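Local structure of CG14216 (Drosophila melanogaster, 3OMX) at residues A3-C8 with E99-I104; S9-R14 with R86-P91; H131-D136 with R181-S186. The protein probably dephosphorylates serine and threonine residues of the RNA polymerase II C-terminal domain, with a role in RNA processing and termination. All coordinates share one frame; numbering follows the deposited sequence.

Contact 1 (A3-C8 with E99-I104); sequences AVAVVC and EQFDII. With VO4 (vanadate ion), chain E.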
ATOM      1  N   ALA A   3       2.298  13.840  -3.025  1.00 49.76           N
ATOM      2  CA  ALA A   3       1.761  13.163  -1.881  1.00 48.80           C
ATOM      3  C   ALA A   3       1.402  11.810  -2.454  1.00 42.47           C
ATOM      4  O   ALA A   3       0.690  11.767  -3.440  1.00 46.78           O
ATOM      5  CB  ALA A   3       0.466  13.946  -1.413  1.00 44.99           C
ATOM      6  N   VAL A   4       1.800  10.719  -1.814  1.00 41.12           N
ATOM      7  CA  VAL A   4       1.552   9.432  -2.371  1.00 40.63           C
ATOM      8  C   VAL A   4       0.998   8.517  -1.359  1.00 38.35           C
ATOM      9  O   VAL A   4       1.364   8.607  -0.222  1.00 36.68           O
ATOM     10  CB  VAL A   4       2.948   8.774  -2.835  1.00 44.69           C
ATOM     11  CG1 VAL A   4       2.713   7.454  -3.297  1.00 41.27           C
ATOM     12  CG2 VAL A   4       3.530   9.566  -3.980  1.00 44.44           C
ATOM     13  N   ALA A   5       0.136   7.584  -1.782  1.00 36.65           N
ATOM     14  CA  ALA A   5      -0.372   6.544  -0.879  1.00 37.71           C
ATOM     15  C   ALA A   5      -0.097   5.156  -1.558  1.00 41.74           C
ATOM     16  O   ALA A   5      -0.225   5.016  -2.736  1.00 39.59           O
ATOM     17  CB  ALA A   5      -1.840   6.743  -0.732  1.00 41.34           C
ATOM     18  N   VAL A   6       0.207   4.169  -0.771  1.00 37.88           N
ATOM     19  CA  VAL A   6       0.429   2.892  -1.183  1.00 38.91           C
ATOM     20  C   VAL A   6      -0.540   2.024  -0.382  1.00 40.94           C
ATOM     21  O   VAL A   6      -0.616   2.171   0.807  1.00 37.95           O
ATOM     22  CB  VAL A   6       1.878   2.355  -0.952  1.00 39.70           C
ATOM     23  CG1 VAL A   6       1.873   0.983  -1.592  1.00 37.39           C
ATOM     24  CG2 VAL A   6       2.987   3.110  -1.639  1.00 33.05           C
ATOM     25  N   VAL A   7      -1.189   1.054  -1.058  1.00 39.88           N
ATOM     26  CA  VAL A   7      -2.436   0.435  -0.588  1.00 40.67           C
ATOM     27  C   VAL A   7      -2.435  -1.072  -0.930  1.00 36.99           C
ATOM     28  O   VAL A   7      -2.282  -1.417  -2.069  1.00 39.42           O
ATOM     29  CB  VAL A   7      -3.779   1.152  -1.237  1.00 37.28           C
ATOM     30  CG1 VAL A   7      -4.984   0.511  -0.589  1.00 34.85           C
ATOM     31  CG2 VAL A   7      -3.831   2.667  -1.095  1.00 34.19           C
ATOM     32  N   CYS A   8      -2.533  -1.943   0.042  1.00 37.65           N
ATOM     33  CA  CYS A   8      -2.634  -3.315  -0.144  1.00 39.36           C
ATOM     34  C   CYS A   8      -3.975  -3.771   0.507  1.00 41.38           C
ATOM     35  O   CYS A   8      -4.912  -3.028   0.596  1.00 40.28           O
ATOM     36  CB  CYS A   8      -1.404  -4.054   0.371  1.00 39.90           C
ATOM     37  SG  CYS A   8      -1.119  -4.287   2.088  1.00 42.96           S
ATOM     38  N   GLU A  99      -7.352  11.818   4.071  1.00 49.13           N
ATOM     39  CA  GLU A  99      -6.172  12.317   3.413  1.00 49.60           C
ATOM     40  C   GLU A  99      -6.392  12.333   1.857  1.00 49.35           C
ATOM     41  O   GLU A  99      -7.175  11.560   1.301  1.00 52.67           O
ATOM     42  CB  GLU A  99      -5.000  11.466   3.844  1.00 54.04           C
ATOM     43  CG  GLU A  99      -4.756  11.453   5.365  1.00 54.18           C
ATOM     44  CD  GLU A  99      -4.109  12.747   5.840  1.00 59.46           C
ATOM     45  OE1 GLU A  99      -3.634  13.546   4.962  1.00 61.83           O
ATOM     46  OE2 GLU A  99      -4.057  12.955   7.082  1.00 66.25           O
ATOM     47  N   GLN A 100      -5.775  13.269   1.176  1.00 52.96           N
ATOM     48  CA  GLN A 100      -5.884  13.399  -0.287  1.00 55.45           C
ATOM     49  C   GLN A 100      -4.485  13.211  -0.899  1.00 49.91           C
ATOM     50  O   GLN A 100      -3.522  13.619  -0.274  1.00 47.51           O
ATOM     51  CB  GLN A 100      -6.443  14.801  -0.691  1.00 55.23           C
ATOM     52  CG  GLN A 100      -7.927  14.832  -0.401  1.00 56.28           C
ATOM     53  CD  GLN A 100      -8.618  16.041  -0.978  1.00 55.95           C
ATOM     54  OE1 GLN A 100      -7.974  16.954  -1.469  1.00 60.58           O
ATOM     55  NE2 GLN A 100      -9.939  16.010  -0.984  1.00 55.13           N
ATOM     56  N   PHE A 101      -4.365  12.592  -2.092  1.00 49.38           N
ATOM     57  CA  PHE A 101      -3.027  12.311  -2.621  1.00 44.60           C
ATOM     58  C   PHE A 101      -2.915  12.699  -4.030  1.00 45.91           C
ATOM     59  O   PHE A 101      -3.928  12.949  -4.641  1.00 46.38           O
ATOM     60  CB  PHE A 101      -2.805  10.852  -2.525  1.00 46.10           C
ATOM     61  CG  PHE A 101      -2.955  10.304  -1.127  1.00 42.63           C
ATOM     62  CD1 PHE A 101      -1.902  10.394  -0.203  1.00 41.23           C
ATOM     63  CD2 PHE A 101      -4.151   9.750  -0.743  1.00 40.52           C
ATOM     64  CE1 PHE A 101      -2.031   9.889   1.075  1.00 39.43           C
ATOM     65  CE2 PHE A 101      -4.279   9.259   0.531  1.00 42.38           C
ATOM     66  CZ  PHE A 101      -3.202   9.327   1.429  1.00 42.43           C
ATOM     67  N   ASP A 102      -1.689  12.811  -4.555  1.00 45.62           N
ATOM     68  CA  ASP A 102      -1.591  12.983  -5.991  1.00 48.17           C
ATOM     69  C   ASP A 102      -1.611  11.544  -6.763  1.00 43.80           C
ATOM     70  O   ASP A 102      -2.001  11.445  -7.889  1.00 43.18           O
ATOM     71  CB  ASP A 102      -0.336  13.711  -6.298  1.00 49.12           C
ATOM     72  CG  ASP A 102      -0.299  15.123  -5.647  1.00 58.05           C
ATOM     73  OD1 ASP A 102      -1.038  16.069  -6.122  1.00 59.29           O
ATOM     74  OD2 ASP A 102       0.508  15.275  -4.673  1.00 60.83           O
ATOM     75  N   ILE A 103      -1.173  10.481  -6.098  1.00 42.60           N
ATOM     76  CA  ILE A 103      -0.981   9.194  -6.698  1.00 42.69           C
ATOM     77  C   ILE A 103      -1.258   8.245  -5.624  1.00 38.80           C
ATOM     78  O   ILE A 103      -0.790   8.459  -4.533  1.00 41.05           O
ATOM     79  CB  ILE A 103       0.439   9.062  -7.178  1.00 42.46           C
ATOM     80  CG1 ILE A 103       0.691  10.139  -8.159  1.00 42.63           C
ATOM     81  CG2 ILE A 103       0.683   7.674  -7.818  1.00 39.70           C
ATOM     82  CD1 ILE A 103       2.000  10.037  -8.815  1.00 49.93           C
ATOM     83  N   ILE A 104      -2.115   7.263  -5.911  1.00 40.00           N
ATOM     84  CA  ILE A 104      -2.346   6.108  -5.044  1.00 36.79           C
ATOM     85  C   ILE A 104      -1.935   4.866  -5.828  1.00 39.07           C
ATOM     86  O   ILE A 104      -2.397   4.699  -6.955  1.00 43.03           O
ATOM     87  CB  ILE A 104      -3.871   6.036  -4.677  1.00 39.83           C
ATOM     88  CG1 ILE A 104      -4.251   7.264  -3.866  1.00 39.18           C
ATOM     89  CG2 ILE A 104      -4.236   4.728  -3.908  1.00 37.64           C
ATOM     90  CD1 ILE A 104      -5.665   7.705  -4.081  1.00 47.07           C
TER
HETATM   91  V   VO4 E 300      -0.780  -6.534   2.546  1.00 48.57           V
HETATM   92  O1  VO4 E 300      -0.626  -8.400   3.144  1.00 52.20           O
HETATM   93  O2  VO4 E 300      -0.966  -6.200   4.391  1.00 49.23           O
HETATM   94  O3  VO4 E 300      -2.442  -7.137   1.698  1.00 46.69           O
HETATM   95  O4  VO4 E 300       0.766  -7.007   1.582  1.00 46.68           O
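The Phe-101 ring lies flat beneath Ala-5: the methyl CB of Ala-5 sits 3.4 Å from the ring centroid and only 4° off the ring normal, a CH-pi contact centred over one face. At the edge of the same ring, near its plane, comes the carbonyl carbon of Ala-3. With CG beside the backbone N and anti to the carbonyl carbon (chi1 -57°), the ring swings under Ala-5. Replacing the Phe-101 ring by an alanine is likely to leave the Ala-5 methyl without an aromatic face to rest on and to open a gap beside strand 3-8.

The other flat group, the Asp-102 carboxylate, takes hold of the backbone. Its OD2 accepts from Ala-3 N at 2.8 Å through the anti lone pair, in a fairly straight bond (162°). Going the other way, Asp-102 N donates to Ala-3 O over 2.8 Å, and Ile-103 N adds a weak bond to that same oxygen. Asp-102 and Ala-3 thus hold each other at two points, just where the strands begin to pair. Farther along, Ala-5 N donates to Ile-103 O at 3.0 Å, in the carbonyl plane.

In the parallel pairing, Val-4 lies opposite Ile-103 with both side chains on one face of the sheet, and Ala-5 opposite Ile-104 with theirs on the other, where CG2 of Val-7 meets CG2 of Ile-104 at 3.5 Å and helix 109-120 packs against both side chains. Beyond the pairing, Cys-8 carries its SG to within 2.3 Å of the vanadium atom, which it binds. This is the parallel core of a low-molecular-weight tyrosine phosphatase-like fold: the first strand runs alongside a central neighbour and delivers the cysteine that opens the phosphate-binding loop.

Contact 2 (S9-R14 with R86-P91); sequences SSNMNR and RIKKCP. With VO4 (vanadate ion), chain E.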
ATOM      1  N   SER A   9      -4.062  -4.995   0.968  1.00 39.69           N
ATOM      2  CA  SER A   9      -5.312  -5.345   1.610  1.00 45.87           C
ATOM      3  C   SER A   9      -5.421  -5.101   3.194  1.00 47.16           C
ATOM      4  O   SER A   9      -6.398  -4.505   3.736  1.00 45.85           O
ATOM      5  CB  SER A   9      -5.635  -6.837   1.228  1.00 45.79           C
ATOM      6  OG  SER A   9      -6.933  -6.995   1.707  1.00 53.24           O
ATOM      7  N   SER A  10      -4.359  -5.479   3.858  1.00 40.85           N
ATOM      8  CA  SER A  10      -4.219  -5.436   5.284  1.00 47.16           C
ATOM      9  C   SER A  10      -3.276  -4.287   5.899  1.00 43.72           C
ATOM     10  O   SER A  10      -3.315  -4.149   7.060  1.00 44.33           O
ATOM     11  CB  SER A  10      -3.611  -6.784   5.779  1.00 42.92           C
ATOM     12  OG  SER A  10      -4.461  -7.907   5.548  1.00 53.99           O
ATOM     13  N   ASN A  11      -2.408  -3.636   5.130  1.00 41.09           N
ATOM     14  CA  ASN A  11      -1.509  -2.554   5.535  1.00 43.73           C
ATOM     15  C   ASN A  11      -0.555  -3.110   6.447  1.00 44.38           C
ATOM     16  O   ASN A  11      -0.334  -2.502   7.497  1.00 43.85           O
ATOM     17  CB  ASN A  11      -2.177  -1.462   6.336  1.00 41.52           C
ATOM     18  CG  ASN A  11      -1.425  -0.111   6.313  1.00 44.08           C
ATOM     19  OD1 ASN A  11      -0.459   0.166   5.523  1.00 43.95           O
ATOM     20  ND2 ASN A  11      -1.920   0.757   7.118  1.00 38.48           N
ATOM     21  N   MET A  12      -0.120  -4.313   6.137  1.00 43.04           N
ATOM     22  CA  MET A  12       0.881  -4.996   6.933  1.00 41.71           C
ATOM     23  C   MET A  12       2.164  -5.297   6.190  1.00 44.37           C
ATOM     24  O   MET A  12       3.257  -5.220   6.760  1.00 42.40           O
ATOM     25  CB  MET A  12       0.398  -6.345   7.427  1.00 37.92           C
ATOM     26  CG  MET A  12      -0.693  -6.330   8.355  1.00 47.36           C
ATOM     27  SD  MET A  12      -0.043  -5.957  10.021  1.00 58.04           S
ATOM     28  CE  MET A  12       1.377  -7.006   9.915  1.00 49.59           C
ATOM     29  N   ASN A  13       2.046  -5.782   4.942  1.00 45.51           N
ATOM     30  CA  ASN A  13       3.258  -6.268   4.253  1.00 43.06           C
ATOM     31  C   ASN A  13       3.620  -5.402   3.064  1.00 43.66           C
ATOM     32  O   ASN A  13       4.492  -4.560   3.224  1.00 43.01           O
ATOM     33  CB  ASN A  13       3.182  -7.765   3.944  1.00 43.63           C
ATOM     34  CG  ASN A  13       4.339  -8.282   3.066  1.00 44.88           C
ATOM     35  OD1 ASN A  13       4.108  -9.035   2.133  1.00 46.34           O
ATOM     36  ND2 ASN A  13       5.581  -7.926   3.396  1.00 41.22           N
ATOM     37  N   ARG A  14       2.980  -5.587   1.899  1.00 40.34           N
ATOM     38  CA  ARG A  14       3.424  -4.928   0.738  1.00 38.71           C
ATOM     39  C   ARG A  14       3.298  -3.394   0.827  1.00 41.54           C
ATOM     40  O   ARG A  14       4.076  -2.637   0.260  1.00 39.24           O
ATOM     41  CB  ARG A  14       2.616  -5.395  -0.451  1.00 37.25           C
ATOM     42  CG  ARG A  14       2.861  -6.799  -0.842  1.00 39.91           C
ATOM     43  CD  ARG A  14       1.776  -7.250  -1.759  1.00 38.41           C
ATOM     44  NE  ARG A  14       0.491  -7.441  -1.067  1.00 38.78           N
ATOM     45  CZ  ARG A  14      -0.605  -7.893  -1.704  1.00 42.20           C
ATOM     46  NH1 ARG A  14      -0.568  -8.220  -2.981  1.00 39.96           N
ATOM     47  NH2 ARG A  14      -1.743  -8.024  -1.078  1.00 43.30           N
ATOM     48  N   ARG A  86       7.486   0.896  14.047  1.00 47.79           N
ATOM     49  CA  ARG A  86       8.450   1.915  13.962  1.00 50.34           C
ATOM     50  C   ARG A  86       8.091   2.927  12.939  1.00 49.97           C
ATOM     51  O   ARG A  86       8.800   3.935  12.789  1.00 46.21           O
ATOM     52  CB  ARG A  86       9.835   1.325  13.604  1.00 43.41           C
ATOM     53  CG  ARG A  86      10.273   0.332  14.661  1.00 44.34           C
ATOM     54  CD  ARG A  86      11.640  -0.293  14.096  1.00 56.03           C
ATOM     55  NE  ARG A  86      12.038  -1.502  14.807  1.00 55.82           N
ATOM     56  CZ  ARG A  86      12.888  -1.469  15.824  1.00 61.63           C
ATOM     57  NH1 ARG A  86      13.426  -0.285  16.176  1.00 57.64           N
ATOM     58  NH2 ARG A  86      13.164  -2.583  16.523  1.00 57.60           N
ATOM     59  N   ILE A  87       7.028   2.679  12.171  1.00 48.77           N
ATOM     60  CA  ILE A  87       6.740   3.594  11.099  1.00 42.40           C
ATOM     61  C   ILE A  87       5.506   4.329  11.532  1.00 43.04           C
ATOM     62  O   ILE A  87       5.304   5.480  11.201  1.00 45.21           O
ATOM     63  CB  ILE A  87       6.520   2.814   9.722  1.00 48.91           C
ATOM     64  CG1 ILE A  87       7.854   2.321   9.160  1.00 51.23           C
ATOM     65  CG2 ILE A  87       5.862   3.663   8.609  1.00 44.27           C
ATOM     66  CD1 ILE A  87       7.599   1.225   8.052  1.00 44.26           C
ATOM     67  N   LYS A  88       4.627   3.667  12.246  1.00 41.94           N
ATOM     68  CA  LYS A  88       3.334   4.309  12.509  1.00 45.52           C
ATOM     69  C   LYS A  88       2.560   3.543  13.481  1.00 45.80           C
ATOM     70  O   LYS A  88       2.834   2.375  13.740  1.00 49.35           O
ATOM     71  CB  LYS A  88       2.468   4.595  11.246  1.00 47.43           C
ATOM     72  CG  LYS A  88       1.811   3.319  10.520  1.00 45.71           C
ATOM     73  CD  LYS A  88       0.905   3.752   9.298  1.00 41.73           C
ATOM     74  CE  LYS A  88       0.287   2.603   8.356  1.00 46.26           C
ATOM     75  NZ  LYS A  88      -0.567   3.536   7.418  1.00 46.35           N
ATOM     76  N   LYS A  89       1.607   4.187  14.114  1.00 47.04           N
ATOM     77  CA  LYS A  89       0.992   3.439  15.225  1.00 52.92           C
ATOM     78  C   LYS A  89       0.243   2.129  14.862  1.00 55.64           C
ATOM     79  O   LYS A  89       0.303   1.110  15.599  1.00 52.14           O
ATOM     80  CB  LYS A  89       0.097   4.338  16.099  1.00 57.22           C
ATOM     81  CG  LYS A  89      -0.104   3.657  17.481  1.00 61.57           C
ATOM     82  CD  LYS A  89      -0.232   4.617  18.746  1.00 73.35           C
ATOM     83  CE  LYS A  89       1.166   4.905  19.543  1.00 70.95           C
ATOM     84  NZ  LYS A  89       0.939   5.333  21.031  1.00 67.00           N
ATOM     85  N   CYS A  90      -0.517   2.197  13.765  1.00 50.66           N
ATOM     86  CA  CYS A  90      -1.490   1.129  13.466  1.00 52.94           C
ATOM     87  C   CYS A  90      -1.908   0.963  11.974  1.00 45.40           C
ATOM     88  O   CYS A  90      -1.876   1.932  11.189  1.00 40.44           O
ATOM     89  CB  CYS A  90      -2.727   1.383  14.324  1.00 53.05           C
ATOM     90  SG  CYS A  90      -3.562   2.917  13.871  1.00 57.13           S
ATOM     91  N   PRO A  91      -2.385  -0.245  11.598  1.00 44.94           N
ATOM     92  CA  PRO A  91      -2.886  -0.298  10.218  1.00 42.54           C
ATOM     93  C   PRO A  91      -4.051   0.678  10.026  1.00 46.14           C
ATOM     94  O   PRO A  91      -4.879   0.838  10.896  1.00 47.60           O
ATOM     95  CB  PRO A  91      -3.307  -1.697  10.039  1.00 45.56           C
ATOM     96  CG  PRO A  91      -2.861  -2.493  11.257  1.00 49.42           C
ATOM     97  CD  PRO A  91      -2.252  -1.535  12.251  1.00 45.52           C
TER
HETATM   98  V   VO4 E 300      -0.780  -6.534   2.546  1.00 48.57           V
HETATM   99  O1  VO4 E 300      -0.626  -8.400   3.144  1.00 52.20           O
HETATM  100  O2  VO4 E 300      -0.966  -6.200   4.391  1.00 49.23           O
HETATM  101  O3  VO4 E 300      -2.442  -7.137   1.698  1.00 46.69           O
HETATM  102  O4  VO4 E 300       0.766  -7.007   1.582  1.00 46.68           O
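Asn-11 lays its CB against the ring of Pro-91, with CB of Asn-11 and CB of Pro-91 3.9 Å apart; the same Pro-91 CB also lies 3.9 Å from Ser-10 O. Beyond its CB, the Asn-11 amide meets the end of Lys-88, which arrives from the opposite direction. Lys-88 starts with CG between its backbone N and carbonyl carbon (chi1 71°) and runs straight from there, which carries the ammonium in beside Asn-11. Its main polar partners lie elsewhere: a salt bridge to Glu-92 and a hydrogen bond to Ser-31 O.

On the inner side of 9-14 the backbone N-H groups curl round the vanadate, a transition-state analogue. Oxygen O2 is held by Met-12 N at 2.7 Å and by Asn-13 N at 3.1 Å. Oxygen O3 takes Ser-9 N at 2.8 Å, with a weak bond from Ser-10 N, and Arg-14 NH2 at 3.0 Å. Arg-14 grips O4 twice, with its backbone N at 2.6 Å in a nearly straight bond (170°) and with NE at 2.7 Å. A bend at chi3 (-72°) curls this side chain back, turning the edge of its guanidinium to the ion. NH1 is held by Glu-108 and Val-137 O, a second shell that fixes how the group is turned.

The phosphate-binding loop therefore has one side on its ligand and the other on 86-91. It leads from strand 3-8 into helix 14-24, whose Met-16 touches both Asn-11 and Lys-88, while Met-12 packs on Met-80 and Leu-81 of helix 77-85, and Tyr-57, at the start of helix 57-74, touches Met-12, Lys-88 and Pro-91 and bonds to Asn-11 O.

Contact 3 (H131-D136 with R181-S186); sequences HVLNVD and RVILHS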
ATOM      1  N   HIS A 131      -4.323  10.326  -9.410  1.00 49.40           N
ATOM      2  CA  HIS A 131      -4.078   9.172 -10.323  1.00 46.52           C
ATOM      3  C   HIS A 131      -3.950   7.858  -9.572  1.00 42.37           C
ATOM      4  O   HIS A 131      -3.115   7.768  -8.672  1.00 46.04           O
ATOM      5  CB  HIS A 131      -2.818   9.444 -11.041  1.00 44.08           C
ATOM      6  CG  HIS A 131      -2.979  10.526 -12.017  1.00 46.63           C
ATOM      7  ND1 HIS A 131      -2.409  11.789 -11.853  1.00 48.48           N
ATOM      8  CD2 HIS A 131      -3.727  10.582 -13.127  1.00 45.46           C
ATOM      9  CE1 HIS A 131      -2.762  12.542 -12.864  1.00 48.18           C
ATOM     10  NE2 HIS A 131      -3.587  11.842 -13.629  1.00 51.02           N
ATOM     11  N   VAL A 132      -4.752   6.850  -9.883  1.00 45.67           N
ATOM     12  CA  VAL A 132      -4.645   5.525  -9.189  1.00 43.79           C
ATOM     13  C   VAL A 132      -3.908   4.592 -10.177  1.00 44.80           C
ATOM     14  O   VAL A 132      -4.315   4.520 -11.309  1.00 42.65           O
ATOM     15  CB  VAL A 132      -6.050   4.940  -8.812  1.00 45.68           C
ATOM     16  CG1 VAL A 132      -5.946   3.679  -8.077  1.00 40.13           C
ATOM     17  CG2 VAL A 132      -6.788   5.873  -7.836  1.00 44.66           C
ATOM     18  N   LEU A 133      -2.838   3.955  -9.723  1.00 39.52           N
ATOM     19  CA  LEU A 133      -1.972   3.098 -10.467  1.00 40.79           C
ATOM     20  C   LEU A 133      -1.897   1.760  -9.800  1.00 40.85           C
ATOM     21  O   LEU A 133      -1.735   1.697  -8.608  1.00 43.83           O
ATOM     22  CB  LEU A 133      -0.490   3.626 -10.532  1.00 38.65           C
ATOM     23  CG  LEU A 133      -0.439   5.011 -11.147  1.00 43.22           C
ATOM     24  CD1 LEU A 133       0.890   5.712 -11.060  1.00 40.76           C
ATOM     25  CD2 LEU A 133      -1.027   5.123 -12.556  1.00 41.93           C
ATOM     26  N   ASN A 134      -2.016   0.667 -10.562  1.00 39.40           N
ATOM     27  CA  ASN A 134      -1.783  -0.625  -9.986  1.00 37.60           C
ATOM     28  C   ASN A 134      -0.434  -1.160 -10.470  1.00 41.53           C
ATOM     29  O   ASN A 134      -0.156  -1.269 -11.666  1.00 38.28           O
ATOM     30  CB  ASN A 134      -2.890  -1.589 -10.441  1.00 43.19           C
ATOM     31  CG  ASN A 134      -2.814  -2.934  -9.753  1.00 42.85           C
ATOM     32  OD1 ASN A 134      -3.087  -3.014  -8.564  1.00 42.46           O
ATOM     33  ND2 ASN A 134      -2.371  -3.999 -10.475  1.00 43.99           N
ATOM     34  N   VAL A 135       0.351  -1.592  -9.529  1.00 39.36           N
ATOM     35  CA  VAL A 135       1.562  -2.218  -9.815  1.00 44.07           C
ATOM     36  C   VAL A 135       1.523  -3.554  -9.041  1.00 45.79           C
ATOM     37  O   VAL A 135       1.601  -3.538  -7.779  1.00 42.64           O
ATOM     38  CB  VAL A 135       2.758  -1.429  -9.262  1.00 41.47           C
ATOM     39  CG1 VAL A 135       3.987  -2.295  -9.480  1.00 44.36           C
ATOM     40  CG2 VAL A 135       2.903   0.023  -9.924  1.00 37.92           C
ATOM     41  N   ASP A 136       1.427  -4.680  -9.757  1.00 41.59           N
ATOM     42  CA  ASP A 136       1.285  -5.981  -9.094  1.00 43.29           C
ATOM     43  C   ASP A 136       2.468  -6.373  -8.268  1.00 40.30           C
ATOM     44  O   ASP A 136       3.575  -6.441  -8.727  1.00 43.20           O
ATOM     45  CB  ASP A 136       1.022  -7.170 -10.089  1.00 44.28           C
ATOM     46  CG  ASP A 136      -0.398  -7.133 -10.781  1.00 55.72           C
ATOM     47  OD1 ASP A 136      -1.516  -7.014 -10.147  1.00 53.08           O
ATOM     48  OD2 ASP A 136      -0.388  -7.278 -12.046  1.00 65.26           O
ATOM     49  N   ARG A 181       5.853  -4.624 -17.667  1.00 59.38           N
ATOM     50  CA  ARG A 181       4.758  -4.739 -16.731  1.00 56.08           C
ATOM     51  C   ARG A 181       3.563  -4.012 -17.251  1.00 51.76           C
ATOM     52  O   ARG A 181       3.663  -3.121 -18.097  1.00 50.29           O
ATOM     53  CB  ARG A 181       5.200  -4.099 -15.391  1.00 54.39           C
ATOM     54  CG  ARG A 181       6.117  -5.125 -14.715  1.00 59.33           C
ATOM     55  CD  ARG A 181       6.768  -4.472 -13.513  1.00 64.18           C
ATOM     56  NE  ARG A 181       5.711  -4.625 -12.578  1.00 63.35           N
ATOM     57  CZ  ARG A 181       5.740  -5.401 -11.510  1.00 55.03           C
ATOM     58  NH1 ARG A 181       6.861  -5.992 -11.097  1.00 54.29           N
ATOM     59  NH2 ARG A 181       4.618  -5.505 -10.847  1.00 53.11           N
ATOM     60  N   VAL A 182       2.420  -4.387 -16.712  1.00 45.83           N
ATOM     61  CA  VAL A 182       1.236  -3.678 -16.972  1.00 47.65           C
ATOM     62  C   VAL A 182       0.895  -2.754 -15.781  1.00 49.36           C
ATOM     63  O   VAL A 182       0.820  -3.226 -14.624  1.00 43.95           O
ATOM     64  CB  VAL A 182       0.117  -4.657 -17.330  1.00 50.56           C
ATOM     65  CG1 VAL A 182      -1.142  -3.938 -17.670  1.00 45.66           C
ATOM     66  CG2 VAL A 182       0.627  -5.626 -18.623  1.00 47.69           C
ATOM     67  N   ILE A 183       0.759  -1.448 -16.049  1.00 44.87           N
ATOM     68  CA  ILE A 183       0.337  -0.509 -14.963  1.00 44.18           C
ATOM     69  C   ILE A 183      -1.108  -0.090 -15.215  1.00 42.90           C
ATOM     70  O   ILE A 183      -1.330   0.581 -16.169  1.00 41.99           O
ATOM     71  CB  ILE A 183       1.138   0.714 -14.930  1.00 44.83           C
ATOM     72  CG1 ILE A 183       2.659   0.428 -14.818  1.00 46.92           C
ATOM     73  CG2 ILE A 183       0.725   1.558 -13.717  1.00 42.52           C
ATOM     74  CD1 ILE A 183       3.042  -0.470 -13.555  1.00 44.31           C
ATOM     75  N   LEU A 184      -2.115  -0.605 -14.513  1.00 41.40           N
ATOM     76  CA  LEU A 184      -3.436   0.006 -14.689  1.00 38.24           C
ATOM     77  C   LEU A 184      -3.516   1.446 -14.206  1.00 42.14           C
ATOM     78  O   LEU A 184      -2.810   1.805 -13.232  1.00 44.20           O
ATOM     79  CB  LEU A 184      -4.506  -0.820 -13.987  1.00 41.01           C
ATOM     80  CG  LEU A 184      -4.663  -2.282 -14.377  1.00 46.12           C
ATOM     81  CD1 LEU A 184      -5.675  -2.943 -13.416  1.00 45.63           C
ATOM     82  CD2 LEU A 184      -4.961  -2.498 -15.859  1.00 41.71           C
ATOM     83  N   HIS A 185      -4.333   2.285 -14.859  1.00 44.00           N
ATOM     84  CA  HIS A 185      -4.395   3.690 -14.540  1.00 41.37           C
ATOM     85  C   HIS A 185      -5.817   4.197 -14.610  1.00 50.35           C
ATOM     86  O   HIS A 185      -6.498   4.147 -15.660  1.00 47.14           O
ATOM     87  CB  HIS A 185      -3.439   4.463 -15.420  1.00 44.45           C
ATOM     88  CG  HIS A 185      -3.541   5.966 -15.385  1.00 47.42           C
ATOM     89  ND1 HIS A 185      -3.656   6.726 -14.218  1.00 50.33           N
ATOM     90  CD2 HIS A 185      -3.414   6.863 -16.391  1.00 48.63           C
ATOM     91  CE1 HIS A 185      -3.621   8.002 -14.515  1.00 46.45           C
ATOM     92  NE2 HIS A 185      -3.486   8.112 -15.833  1.00 52.99           N
ATOM     93  N   SER A 186      -6.249   4.750 -13.460  1.00 47.68           N
ATOM     94  CA  SER A 186      -7.458   5.538 -13.407  1.00 50.87           C
ATOM     95  C   SER A 186      -7.258   6.986 -12.982  1.00 51.30           C
ATOM     96  O   SER A 186      -6.491   7.294 -12.033  1.00 46.58           O
ATOM     97  CB  SER A 186      -8.441   4.863 -12.447  1.00 46.07           C
ATOM     98  OG  SER A 186      -8.855   3.698 -13.100  1.00 49.62           O
TER
HETATM   99  O   HOH W   1       1.971  -4.624 -12.837  1.00 45.69           O
HETATM  100  O   HOH W   2       6.689  -6.733  -8.229  1.00 55.21           O
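Val-132 and Ser-186 exchange backbone hydrogen bonds in both directions, Val-132 N to Ser-186 O at 2.8 Å and Ser-186 N to Val-132 O at 2.9 Å. Next along comes the non-hydrogen-bonded pair Leu-133 and His-185, and then a more bent bond from Asn-134 N to Leu-184 O at 3.0 Å. Segments 131-134 and 184-186 run antiparallel, their N-to-C directions at 165°.

Apolar packing follows on the Leu-133 face. CB of Leu-133 rests 4.0 Å from CG2 of Ile-183, and CD1 of Ile-183 lies 3.7 Å from CG2 of Val-135, the latter two side chains lying side by side. Met-154 of helix 141-158 touches both Leu-133 and Val-135, and Leu-133 also meets Ile-172 of helix 164-179.

Polar contacts close the end of the ladder. Arg-181, bent at chi3 (82°), brings NH2 to a lone pair of Asp-136 O, the oxygen lying in the guanidinium plane; the modelled 2.5 Å is short, and the exact length is doubtful. One water links NH1 of Arg-181 to Asp-136 O, and another joins Asp-136 N to Val-182 O.

Arg-181 thus meets Asp-136 through its carbonyl, the carboxylate lying 5.4 Å away from OD2 to NH2, which suggests that carbonyl and water contacts, rather than a direct ion pair, probably carry the Arg-181 to Asp-136 link.

From the N terminus, strand 3-8 is one side of contact 1 and runs straight into 9-14, the first half of contact 2. The chain then passes through helices 14-24, 57-74 and 77-85 before 86-91 closes contact 2; 99-104 closes contact 1 soon after, so the second loop lies wholly within the first. Contact 3 comes later, in series: 131-136 is rejoined by 181-186 after a largely helical excursion. Backbone bonding of Ile-104 with His-131 and Leu-133 stitches contacts 1 and 3 into one sheet, reaching out to edge strand 184-189. Contacts 1 and 2 share the vanadate, whereas contact 3 lies across the chain's centre from contact 2.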